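Local coordinates for protection of telomeres protein 1 (Schizosaccharomyces pombe, PDB 5USB), which binds single-stranded telomeric DNA, protects the 3' telomeric overhang and regulates telomerase and telomere length, at residues A[17-22]-A[33-38]; A[40-46]-A[61-65]; A[89-93]-A[103-107]. The protein carries 1 engineered substitution. All coordinates share one frame; numbering follows the deposited sequence.

Contact 1 (A[17-22]-A[33-38]); sequences FYAQVI and LYVTDY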
loop_
_atom_site.group_PDB
_atom_site.type_symbol
_atom_site.label_atom_id
_atom_site.label_comp_id
_atom_site.label_asym_id
_atom_site.label_seq_id
_atom_site.Cartn_x
_atom_site.Cartn_y
_atom_site.Cartn_z
ATOM N N PHE A 17 8.542 -2.612 0.880
ATOM C CA PHE A 17 8.038 -3.197 -0.357
ATOM C C PHE A 17 7.869 -2.128 -1.424
ATOM O O PHE A 17 7.757 -0.938 -1.131
ATOM C CB PHE A 17 6.708 -3.936 -0.128
ATOM C CG PHE A 17 5.647 -3.115 0.538
ATOM C CD1 PHE A 17 4.815 -2.301 -0.212
ATOM C CD2 PHE A 17 5.450 -3.201 1.902
ATOM C CE1 PHE A 17 3.845 -1.540 0.402
ATOM C CE2 PHE A 17 4.457 -2.453 2.528
ATOM C CZ PHE A 17 3.658 -1.620 1.762
ATOM N N TYR A 18 7.821 -2.591 -2.662
ATOM C CA TYR A 18 7.451 -1.815 -3.832
ATOM C C TYR A 18 5.996 -2.145 -4.164
ATOM O O TYR A 18 5.571 -3.296 -4.041
ATOM C CB TYR A 18 8.341 -2.187 -5.030
ATOM C CG TYR A 18 9.769 -1.706 -4.916
ATOM C CD1 TYR A 18 10.111 -0.495 -5.465
ATOM C CD2 TYR A 18 10.746 -2.471 -4.303
ATOM C CE1 TYR A 18 11.405 -0.031 -5.383
ATOM C CE2 TYR A 18 12.040 -2.022 -4.210
ATOM C CZ TYR A 18 12.366 -0.815 -4.747
ATOM O OH TYR A 18 13.676 -0.329 -4.672
ATOM N N ALA A 19 5.248 -1.154 -4.621
ATOM C CA ALA A 19 3.847 -1.397 -4.937
ATOM C C ALA A 19 3.338 -0.338 -5.898
ATOM O O ALA A 19 3.935 0.731 -6.070
ATOM C CB ALA A 19 3.007 -1.400 -3.674
ATOM N N GLN A 20 2.215 -0.654 -6.527
ATOM C CA GLN A 20 1.489 0.290 -7.353
ATOM C C GLN A 20 0.251 0.784 -6.609
ATOM O O GLN A 20 -0.444 0.006 -5.946
ATOM C CB GLN A 20 1.075 -0.338 -8.681
ATOM C CG GLN A 20 0.545 0.720 -9.628
ATOM C CD GLN A 20 0.320 0.237 -11.035
ATOM O OE1 GLN A 20 0.019 -0.926 -11.267
ATOM N NE2 GLN A 20 0.385 1.175 -11.989
ATOM N N VAL A 21 0.013 2.090 -6.693
ATOM C CA VAL A 21 -1.113 2.719 -6.018
ATOM C C VAL A 21 -2.361 2.519 -6.863
ATOM O O VAL A 21 -2.430 2.961 -8.021
ATOM C CB VAL A 21 -0.856 4.209 -5.766
ATOM C CG1 VAL A 21 -2.076 4.838 -5.118
ATOM C CG2 VAL A 21 0.343 4.390 -4.916
ATOM N N ILE A 22 -3.374 1.917 -6.254
ATOM C CA ILE A 22 -4.648 1.682 -6.922
ATOM C C ILE A 22 -5.649 2.775 -6.615
ATOM O O ILE A 22 -6.372 3.220 -7.507
ATOM C CB ILE A 22 -5.209 0.298 -6.528
ATOM C CG1 ILE A 22 -4.270 -0.843 -6.894
ATOM C CG2 ILE A 22 -6.570 0.123 -7.184
ATOM C CD1 ILE A 22 -3.927 -0.892 -8.374
ATOM N N LEU A 33 -3.940 5.264 1.231
ATOM C CA LEU A 33 -3.529 4.655 -0.018
ATOM C C LEU A 33 -3.963 3.200 -0.013
ATOM O O LEU A 33 -3.971 2.560 1.025
ATOM C CB LEU A 33 -1.974 4.663 -0.197
ATOM C CG LEU A 33 -1.209 5.961 -0.183
ATOM C CD1 LEU A 33 0.298 5.646 -0.084
ATOM C CD2 LEU A 33 -1.561 6.805 -1.422
ATOM N N TYR A 34 -4.340 2.686 -1.172
ATOM C CA TYR A 34 -4.559 1.262 -1.366
ATOM C C TYR A 34 -3.561 0.833 -2.418
ATOM O O TYR A 34 -3.544 1.422 -3.510
ATOM C CB TYR A 34 -5.984 0.963 -1.851
ATOM C CG TYR A 34 -7.050 1.401 -0.862
ATOM C CD1 TYR A 34 -7.415 2.717 -0.724
ATOM C CD2 TYR A 34 -7.648 0.466 -0.031
ATOM C CE1 TYR A 34 -8.360 3.096 0.190
ATOM C CE2 TYR A 34 -8.593 0.850 0.914
ATOM C CZ TYR A 34 -8.922 2.167 1.015
ATOM O OH TYR A 34 -9.871 2.550 1.945
ATOM N N VAL A 35 -2.682 -0.105 -2.066
ATOM C CA VAL A 35 -1.582 -0.483 -2.943
ATOM C C VAL A 35 -1.529 -1.989 -3.143
ATOM O O VAL A 35 -2.079 -2.761 -2.364
ATOM C CB VAL A 35 -0.245 0.039 -2.416
ATOM C CG1 VAL A 35 -0.369 1.504 -2.105
ATOM C CG2 VAL A 35 0.209 -0.731 -1.208
ATOM N N THR A 36 -0.894 -2.391 -4.243
ATOM C CA THR A 36 -0.780 -3.789 -4.626
ATOM C C THR A 36 0.556 -4.040 -5.302
ATOM O O THR A 36 1.108 -3.143 -5.949
ATOM C CB THR A 36 -1.905 -4.188 -5.603
ATOM O OG1 THR A 36 -1.872 -5.597 -5.859
ATOM C CG2 THR A 36 -1.755 -3.517 -6.924
ATOM N N ASP A 37 1.049 -5.296 -5.179
ATOM C CA ASP A 37 2.108 -5.737 -6.084
ATOM C C ASP A 37 1.652 -6.950 -6.885
ATOM O O ASP A 37 2.485 -7.658 -7.480
ATOM C CB ASP A 37 3.424 -5.993 -5.340
ATOM C CG ASP A 37 3.363 -7.133 -4.378
ATOM O OD1 ASP A 37 2.326 -7.825 -4.313
ATOM O OD2 ASP A 37 4.413 -7.394 -3.711
ATOM N N TYR A 38 0.340 -7.173 -6.914
ATOM C CA TYR A 38 -0.305 -8.280 -7.627
ATOM C C TYR A 38 0.123 -9.631 -7.074
ATOM O O TYR A 38 0.221 -10.617 -7.809
ATOM C CB TYR A 38 -0.062 -8.138 -9.136
ATOM C CG TYR A 38 -0.844 -6.974 -9.672
ATOM C CD1 TYR A 38 -2.196 -7.127 -9.936
ATOM C CD2 TYR A 38 -0.261 -5.721 -9.851
ATOM C CE1 TYR A 38 -2.954 -6.096 -10.388
ATOM C CE2 TYR A 38 -1.040 -4.647 -10.308
ATOM C CZ TYR A 38 -2.391 -4.878 -10.558
ATOM O OH TYR A 38 -3.222 -3.883 -11.024
HETATM O O HOH W 1 6.503 -5.885 -4.375
HETATM O O HOH W 2 -2.388 -1.348 -11.667
#
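Ile22 lies across Thr36, where strands 14-26 and 31-36 pair as an antiparallel hairpin of this OB-fold domain, a single-stranded-DNA-binding part of a longer protein. Ile22 CB meets Tyr34 O at 3.6 Å. Ile22 CG1, which lies beside the backbone N (chi1 -59°), packs on Thr36 CG2 at 3.7 Å. Ile22 CD1 touches the same methyl and ends 4.1 Å from Tyr38 OH. Thr36 CG2 also sits over the rim of one face of the Tyr38 ring. On the same side of the sheet, water 2 links Gln20 OE1 to Tyr38 OH, while Gln20 NE2 bonds Gly84 O. Thr36 OG1 accepts from Tyr38 N at 2.9 Å, forming an ST turn, and is also bonded to Phe63 O. With a valine in place of Thr36, Tyr38 N and Phe63 O would probably both lose their partner and the turn would be less firmly set. Across the sheet, Val35 CB packs on Ala19 CB at 3.8 Å, and Val35 CG2 reaches Phe17 CE1. The backbones are joined by Gln20 N to Thr36 O, Thr36 N to Gln20 O and Ile22 N to Tyr34 O. The apolar Val35 side thus suits the barrel core, while polar Thr36 sets the departing chain.

Contact 2 (A[40-46]-A[61-65]); sequences ENELFFP and GRFSI. With nucleotides of chain B.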
loop_
_atom_site.group_PDB
_atom_site.type_symbol
_atom_site.label_atom_id
_atom_site.label_comp_id
_atom_site.label_asym_id
_atom_site.label_seq_id
_atom_site.Cartn_x
_atom_site.Cartn_y
_atom_site.Cartn_z
ATOM N N GLU A 40 -1.002 -12.173 -3.661
ATOM C CA GLU A 40 -2.147 -12.379 -2.771
ATOM C C GLU A 40 -1.708 -12.594 -1.337
ATOM O O GLU A 40 -0.705 -13.256 -1.091
ATOM C CB GLU A 40 -2.918 -13.590 -3.267
ATOM C CG GLU A 40 -4.211 -13.862 -2.641
ATOM C CD GLU A 40 -4.888 -15.028 -3.324
ATOM O OE1 GLU A 40 -4.243 -15.650 -4.201
ATOM O OE2 GLU A 40 -6.055 -15.278 -3.020
ATOM N N ASN A 41 -2.447 -12.000 -0.396
ATOM C CA ASN A 41 -2.205 -12.191 1.026
ATOM C C ASN A 41 -3.498 -12.563 1.719
ATOM O O ASN A 41 -4.484 -11.840 1.610
ATOM C CB ASN A 41 -1.629 -10.926 1.649
ATOM C CG ASN A 41 -1.119 -11.138 3.049
ATOM O OD1 ASN A 41 -1.838 -11.589 3.931
ATOM N ND2 ASN A 41 0.124 -10.778 3.267
ATOM N N GLU A 42 -3.486 -13.675 2.463
ATOM C CA GLU A 42 -4.720 -14.186 3.026
ATOM C C GLU A 42 -5.368 -13.261 4.050
ATOM O O GLU A 42 -6.539 -13.485 4.373
ATOM C CB GLU A 42 -4.476 -15.571 3.650
ATOM C CG GLU A 42 -3.585 -15.572 4.862
ATOM C CD GLU A 42 -3.485 -16.955 5.509
ATOM O OE1 GLU A 42 -3.729 -17.958 4.803
ATOM O OE2 GLU A 42 -3.178 -17.034 6.720
ATOM N N LEU A 43 -4.668 -12.220 4.556
ATOM C CA LEU A 43 -5.245 -11.275 5.497
ATOM C C LEU A 43 -5.639 -9.941 4.858
ATOM O O LEU A 43 -6.162 -9.070 5.550
ATOM C CB LEU A 43 -4.285 -11.010 6.654
ATOM C CG LEU A 43 -3.864 -12.240 7.451
ATOM C CD1 LEU A 43 -2.857 -11.832 8.463
ATOM C CD2 LEU A 43 -5.076 -12.821 8.121
ATOM N N PHE A 44 -5.461 -9.786 3.546
ATOM C CA PHE A 44 -5.982 -8.605 2.879
ATOM C C PHE A 44 -7.504 -8.718 2.715
ATOM O O PHE A 44 -8.083 -9.812 2.700
ATOM C CB PHE A 44 -5.314 -8.429 1.502
ATOM C CG PHE A 44 -3.837 -8.099 1.521
ATOM C CD1 PHE A 44 -3.153 -7.796 2.685
ATOM C CD2 PHE A 44 -3.125 -8.076 0.336
ATOM C CE1 PHE A 44 -1.806 -7.459 2.653
ATOM C CE2 PHE A 44 -1.780 -7.728 0.314
ATOM C CZ PHE A 44 -1.110 -7.455 1.493
ATOM N N PHE A 45 -8.160 -7.583 2.563
ATOM C CA PHE A 45 -9.600 -7.594 2.375
ATOM C C PHE A 45 -9.949 -8.141 0.993
ATOM O O PHE A 45 -9.316 -7.779 -0.007
ATOM C CB PHE A 45 -10.144 -6.178 2.520
ATOM C CG PHE A 45 -11.658 -6.099 2.438
ATOM C CD1 PHE A 45 -12.425 -6.355 3.556
ATOM C CD2 PHE A 45 -12.305 -5.830 1.248
ATOM C CE1 PHE A 45 -13.807 -6.331 3.482
ATOM C CE2 PHE A 45 -13.661 -5.785 1.182
ATOM C CZ PHE A 45 -14.424 -6.054 2.289
ATOM N N PRO A 46 -10.970 -9.001 0.878
ATOM C CA PRO A 46 -11.347 -9.471 -0.453
ATOM C C PRO A 46 -12.200 -8.468 -1.202
ATOM O O PRO A 46 -13.390 -8.284 -0.895
ATOM C CB PRO A 46 -12.114 -10.771 -0.161
ATOM C CG PRO A 46 -12.675 -10.570 1.210
ATOM C CD PRO A 46 -11.712 -9.693 1.943
ATOM N N GLY A 61 -10.433 -9.705 -5.007
ATOM C CA GLY A 61 -9.913 -10.618 -4.018
ATOM C C GLY A 61 -8.864 -9.945 -3.161
ATOM O O GLY A 61 -8.840 -8.721 -3.072
ATOM N N ARG A 62 -8.054 -10.773 -2.483
ATOM C CA ARG A 62 -7.154 -10.333 -1.405
ATOM C C ARG A 62 -5.778 -9.946 -1.948
ATOM O O ARG A 62 -4.764 -10.555 -1.626
ATOM C CB ARG A 62 -7.026 -11.414 -0.337
ATOM C CG ARG A 62 -8.322 -11.915 0.219
ATOM C CD ARG A 62 -8.032 -12.809 1.392
ATOM N NE ARG A 62 -9.167 -13.522 1.998
ATOM C CZ ARG A 62 -9.750 -13.181 3.134
ATOM N NH1 ARG A 62 -9.386 -12.067 3.767
ATOM N NH2 ARG A 62 -10.706 -13.966 3.647
ATOM N N PHE A 63 -5.760 -8.882 -2.760
ATOM C CA PHE A 63 -4.564 -8.475 -3.488
ATOM C C PHE A 63 -4.073 -7.064 -3.187
ATOM O O PHE A 63 -3.052 -6.665 -3.747
ATOM C CB PHE A 63 -4.791 -8.595 -5.011
ATOM C CG PHE A 63 -4.640 -10.008 -5.541
ATOM C CD1 PHE A 63 -5.678 -10.931 -5.476
ATOM C CD2 PHE A 63 -3.444 -10.402 -6.122
ATOM C CE1 PHE A 63 -5.495 -12.207 -5.947
ATOM C CE2 PHE A 63 -3.286 -11.669 -6.605
ATOM C CZ PHE A 63 -4.288 -12.552 -6.512
ATOM N N SER A 64 -4.749 -6.305 -2.337
ATOM C CA SER A 64 -4.341 -4.932 -2.038
ATOM C C SER A 64 -4.379 -4.691 -0.535
ATOM O O SER A 64 -5.159 -5.308 0.199
ATOM C CB SER A 64 -5.258 -3.921 -2.745
ATOM O OG SER A 64 -5.261 -4.196 -4.119
ATOM N N ILE A 65 -3.545 -3.761 -0.070
ATOM C CA ILE A 65 -3.470 -3.398 1.347
ATOM C C ILE A 65 -3.730 -1.899 1.498
ATOM O O ILE A 65 -3.273 -1.097 0.683
ATOM C CB ILE A 65 -2.118 -3.790 1.979
ATOM C CG1 ILE A 65 -2.204 -3.593 3.498
ATOM C CG2 ILE A 65 -0.931 -3.013 1.379
ATOM C CD1 ILE A 65 -1.053 -4.200 4.259
ATOM P P DA B 5 -17.009 -1.321 3.608
ATOM O OP1 DA B 5 -18.166 -0.464 3.478
ATOM O OP2 DA B 5 -17.121 -2.702 3.999
ATOM O "O5'" DA B 5 -16.254 -1.296 2.218
ATOM C "C5'" DA B 5 -16.032 -0.066 1.556
ATOM C "C4'" DA B 5 -14.988 -0.276 0.493
ATOM O "O4'" DA B 5 -13.717 -0.505 1.128
ATOM C "C3'" DA B 5 -15.233 -1.495 -0.390
ATOM O "O3'" DA B 5 -14.798 -1.244 -1.726
ATOM C "C2'" DA B 5 -14.426 -2.578 0.303
ATOM C "C1'" DA B 5 -13.248 -1.811 0.869
ATOM N N9 DA B 5 -12.719 -2.328 2.122
ATOM C C8 DA B 5 -13.429 -2.677 3.239
ATOM N N7 DA B 5 -12.682 -3.059 4.240
ATOM C C5 DA B 5 -11.389 -2.899 3.769
ATOM C C6 DA B 5 -10.140 -3.124 4.355
ATOM N N6 DA B 5 -9.977 -3.565 5.600
ATOM N N1 DA B 5 -9.044 -2.887 3.605
ATOM C C2 DA B 5 -9.209 -2.453 2.355
ATOM N N3 DA B 5 -10.329 -2.196 1.697
ATOM C C4 DA B 5 -11.398 -2.441 2.469
HETATM O O HOH W 3 -8.125 -13.568 -3.291
HETATM O O HOH W 4 -7.560 -6.327 -1.447
HETATM O O HOH W 5 -6.876 -5.100 2.128
#
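Arg62 reaches along the turn formed by residues 41-44, and its NH1 bonds Phe44 O at 2.8 Å. The acceptor lies 16° out of the guanidinium plane. Glu42 O lies over one face of that plane and Pro46 CD over the other, so the flat group is held between a carbonyl and a proline ring. The Arg62 chain is extended from CG to NE and runs side by side with Pro46. The Arg62 backbone is gripped as well: its O accepts from Asn41 N at 3.0 Å. Asn41 OD1 in turn accepts from Leu43 N on a lone pair, an Asx turn inside the type I turn, and Asn41 ND2 bonds Leu6 O and Ile9 O.

The Phe44 ring is covered on both faces. Ile65 CB makes a CH-pi contact 4.0 Å from the Phe44 ring centroid. Asn41 CB sits over the centre of the opposite face. Ile65 CD1 touches Phe44 CE1 at 3.7 Å. In a second CH-pi pair, Glu40 CB lies over the Phe63 ring, 3.9 Å from its centroid, and the carboxylate plane is turned 22° from the ring plane.

The Phe45 side chain swings away from segment 61-65, and the base of DA5 of chain B lies over one face of its ring, C8 of DA5 above the centre. Phe45 CD1 lies 3.4 Å from DA5 N7. Pro46 CD covers the other face of the ring. Water 5 joins Phe45 N to Ser64 O.

Both segments belong to the long loop between strands 31-36 and 65-69. Leu102 of strand 102-106 packs on Asn41, Leu43 and Phe44. Ile65 opens strand 65-69 and lies on Val35 of strand 31-36.

Contact 3 (A[89-93]-A[103-107]); sequences MKNVR and ECILH. With nucleotides of chain B.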
loop_
_atom_site.group_PDB
_atom_site.type_symbol
_atom_site.label_atom_id
_atom_site.label_comp_id
_atom_site.label_asym_id
_atom_site.label_seq_id
_atom_site.Cartn_x
_atom_site.Cartn_y
_atom_site.Cartn_z
ATOM N N MET A 89 7.840 1.751 -0.061
ATOM C CA MET A 89 7.551 1.990 1.348
ATOM C C MET A 89 8.616 1.251 2.143
ATOM O O MET A 89 8.848 0.075 1.904
ATOM C CB MET A 89 6.127 1.504 1.665
ATOM C CG MET A 89 5.129 2.317 0.764
ATOM S SD MET A 89 3.370 2.116 1.011
ATOM C CE MET A 89 3.321 2.584 2.700
ATOM N N LYS A 90 9.282 1.960 3.047
ATOM C CA LYS A 90 10.427 1.428 3.771
ATOM C C LYS A 90 10.152 1.488 5.260
ATOM O O LYS A 90 9.715 2.518 5.777
ATOM C CB LYS A 90 11.698 2.204 3.418
ATOM C CG LYS A 90 12.200 1.911 2.045
ATOM C CD LYS A 90 13.420 2.727 1.680
ATOM C CE LYS A 90 13.786 2.543 0.243
ATOM N NZ LYS A 90 14.717 3.616 -0.237
ATOM N N ASN A 91 10.302 0.337 5.918
ATOM C CA ASN A 91 10.245 0.224 7.365
ATOM C C ASN A 91 8.898 0.653 7.927
ATOM O O ASN A 91 8.804 1.187 9.030
ATOM C CB ASN A 91 11.393 1.010 8.007
ATOM C CG ASN A 91 12.725 0.544 7.496
ATOM O OD1 ASN A 91 12.983 -0.651 7.464
ATOM N ND2 ASN A 91 13.546 1.468 7.001
ATOM N N VAL A 92 7.846 0.358 7.202
ATOM C CA VAL A 92 6.504 0.656 7.655
ATOM C C VAL A 92 5.987 -0.499 8.490
ATOM O O VAL A 92 6.473 -1.628 8.427
ATOM C CB VAL A 92 5.582 0.970 6.463
ATOM C CG1 VAL A 92 6.060 2.219 5.756
ATOM C CG2 VAL A 92 5.518 -0.200 5.499
ATOM N N ARG A 93 5.059 -0.155 9.352
ATOM C CA ARG A 93 4.500 -1.031 10.349
ATOM C C ARG A 93 3.182 -1.611 9.868
ATOM O O ARG A 93 2.403 -0.933 9.186
ATOM C CB ARG A 93 4.288 -0.203 11.609
ATOM C CG ARG A 93 3.903 -0.943 12.775
ATOM C CD ARG A 93 5.047 -1.719 13.335
ATOM N NE ARG A 93 4.438 -2.644 14.246
ATOM C CZ ARG A 93 5.026 -3.657 14.853
ATOM N NH1 ARG A 93 6.325 -3.947 14.674
ATOM N NH2 ARG A 93 4.250 -4.387 15.634
ATOM N N GLU A 103 -3.417 -4.132 7.671
ATOM C CA GLU A 103 -3.290 -2.791 7.154
ATOM C C GLU A 103 -1.900 -2.279 7.505
ATOM O O GLU A 103 -1.198 -2.839 8.345
ATOM C CB GLU A 103 -4.397 -1.863 7.693
ATOM C CG GLU A 103 -4.487 -1.812 9.197
ATOM C CD GLU A 103 -5.564 -0.864 9.714
ATOM O OE1 GLU A 103 -6.208 -0.170 8.903
ATOM O OE2 GLU A 103 -5.745 -0.819 10.951
ATOM N N CYS A 104 -1.495 -1.236 6.800
ATOM C CA CYS A 104 -0.217 -0.580 7.002
ATOM C C CYS A 104 -0.451 0.812 7.573
ATOM O O CYS A 104 -1.361 1.524 7.144
ATOM C CB CYS A 104 0.530 -0.538 5.671
ATOM S SG CYS A 104 2.043 0.375 5.614
ATOM N N ILE A 105 0.398 1.199 8.527
ATOM C CA ILE A 105 0.223 2.428 9.277
ATOM C C ILE A 105 1.516 3.214 9.234
ATOM O O ILE A 105 2.600 2.654 9.442
ATOM C CB ILE A 105 -0.170 2.135 10.730
ATOM C CG1 ILE A 105 -1.496 1.381 10.789
ATOM C CG2 ILE A 105 -0.230 3.423 11.490
ATOM C CD1 ILE A 105 -2.660 2.083 10.177
ATOM N N LEU A 106 1.404 4.521 8.965
ATOM C CA LEU A 106 2.529 5.447 9.111
ATOM C C LEU A 106 2.114 6.532 10.111
ATOM O O LEU A 106 1.420 7.497 9.785
ATOM C CB LEU A 106 2.966 6.023 7.770
ATOM C CG LEU A 106 3.720 5.114 6.818
ATOM C CD1 LEU A 106 2.788 4.134 6.152
ATOM C CD2 LEU A 106 4.453 5.896 5.790
ATOM N N HIS A 107 2.516 6.330 11.358
ATOM C CA HIS A 107 2.227 7.265 12.429
ATOM C C HIS A 107 3.200 8.440 12.370
ATOM O O HIS A 107 4.340 8.301 11.969
ATOM C CB HIS A 107 2.360 6.573 13.797
ATOM C CG HIS A 107 1.265 5.591 14.107
ATOM N ND1 HIS A 107 -0.022 5.980 14.410
ATOM C CD2 HIS A 107 1.289 4.240 14.230
ATOM C CE1 HIS A 107 -0.753 4.908 14.669
ATOM N NE2 HIS A 107 0.021 3.841 14.568
ATOM O "O5'" G B 1 -5.346 5.550 19.334
ATOM C "C5'" G B 1 -5.254 6.063 18.003
ATOM C "C4'" G B 1 -6.132 7.276 17.891
ATOM O "O4'" G B 1 -5.332 8.447 17.627
ATOM C "C3'" G B 1 -7.142 7.257 16.770
ATOM O "O3'" G B 1 -8.136 8.128 17.216
ATOM C "C2'" G B 1 -6.361 7.830 15.580
ATOM O "O2'" G B 1 -6.965 8.595 14.557
ATOM C "C1'" G B 1 -5.361 8.751 16.248
ATOM N N9 G B 1 -4.026 8.538 15.728
ATOM C C8 G B 1 -3.312 7.367 15.728
ATOM N N7 G B 1 -2.105 7.504 15.260
ATOM C C5 G B 1 -2.008 8.853 14.959
ATOM C C6 G B 1 -0.933 9.593 14.417
ATOM O O6 G B 1 0.180 9.192 14.104
ATOM N N1 G B 1 -1.264 10.932 14.249
ATOM C C2 G B 1 -2.480 11.486 14.556
ATOM N N2 G B 1 -2.616 12.792 14.311
ATOM N N3 G B 1 -3.493 10.806 15.068
ATOM C C4 G B 1 -3.189 9.502 15.239
ATOM P P DG B 2 -9.567 7.591 17.489
ATOM O OP1 DG B 2 -10.340 8.703 18.075
ATOM O OP2 DG B 2 -9.469 6.299 18.179
ATOM O "O5'" DG B 2 -10.142 7.335 16.031
ATOM C "C5'" DG B 2 -10.346 8.423 15.134
ATOM C "C4'" DG B 2 -10.560 7.875 13.745
ATOM O "O4'" DG B 2 -9.312 7.586 13.088
ATOM C "C3'" DG B 2 -11.308 6.554 13.705
ATOM O "O3'" DG B 2 -12.680 6.882 13.810
ATOM C "C2'" DG B 2 -10.918 6.026 12.336
ATOM C "C1'" DG B 2 -9.482 6.490 12.188
ATOM N N9 DG B 2 -8.482 5.489 12.526
ATOM C C8 DG B 2 -7.768 5.443 13.690
ATOM N N7 DG B 2 -6.930 4.449 13.742
ATOM C C5 DG B 2 -7.129 3.774 12.552
ATOM C C6 DG B 2 -6.512 2.603 12.054
ATOM O O6 DG B 2 -5.623 1.929 12.571
ATOM N N1 DG B 2 -7.020 2.246 10.810
ATOM C C2 DG B 2 -7.979 2.949 10.124
ATOM N N2 DG B 2 -8.322 2.464 8.932
ATOM N N3 DG B 2 -8.565 4.042 10.582
ATOM C C4 DG B 2 -8.092 4.398 11.791
#
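Val92 is a forked knob: one methyl goes to Leu106 and the other to Cys104. Val92 CG1 lies 3.8 Å from Leu106 CD1 and also touches CG and CD2 of Leu106, so it nests in the fork of the leucine. Cys104 has two conformers, and in one of them Cys104 SG is 3.5 Å from Val92 CG2, so this contact is less certain. Met89 reaches the same cluster with its CE. Its chain bends at the last torsion (chi3 58°), which folds Met89 CE back to Leu106 CD1 at 3.8 Å. Leu106 CD1 thus touches both Met89 CE and Val92 CG1, which approach it from neighbouring directions, and the side chains cross obliquely.

Strands 92-96 and 102-106 form a hairpin of the OB fold; the parallel pairing of 102-106 with 65-69 closes the barrel. Strand 92-96 also pairs with strand 14-26. Asn91 and Val92 both face Cys15 in a G1 bulge, where the chain turns a corner between strands 86-90 and 92-96. Within the hairpin, Ile105 N bonds Arg93 O at 3.0 Å.

The other side of strand 102-106 meets nucleic acid. Glu103 OE1 accepts from N1 of DG2 of chain B at 3.2 Å, and more weakly from its N2. Ile105 CD1 fills in beside O6 of DG2 at 3.8 Å. His107 ND1 donates to O6 of G1 of chain B at 3.2 Å, with a weak second bond to N7. Ile105 CG2 lies over one face of the His107 ring, toward its rim, and Trp70 meets that ring with its plane nearly parallel.

Overall arrangement
The three contacts touch one another. The centre of contact 1 is about 11 Å from that of contact 2 and about 13 Å from that of contact 3. Val35 O probably accepts from Ile65 N at 2.9 Å, which pairs strand 31-36 with the start of strand 65-69. Phe17 N probably bonds Met89 O, and Phe17 CE2 packs on Val92 CG2 at 3.9 Å, joining contact 1 to contact 3. Contacts 2 and 3 have centres about 17 Å apart but meet where Ile65 CD1 lies 3.9 Å from Cys104 N. All three border the bound strand: Tyr34 of contact 1 and Phe45 of contact 2 both meet the base of DA5, while contact 3 takes G1 and DG2.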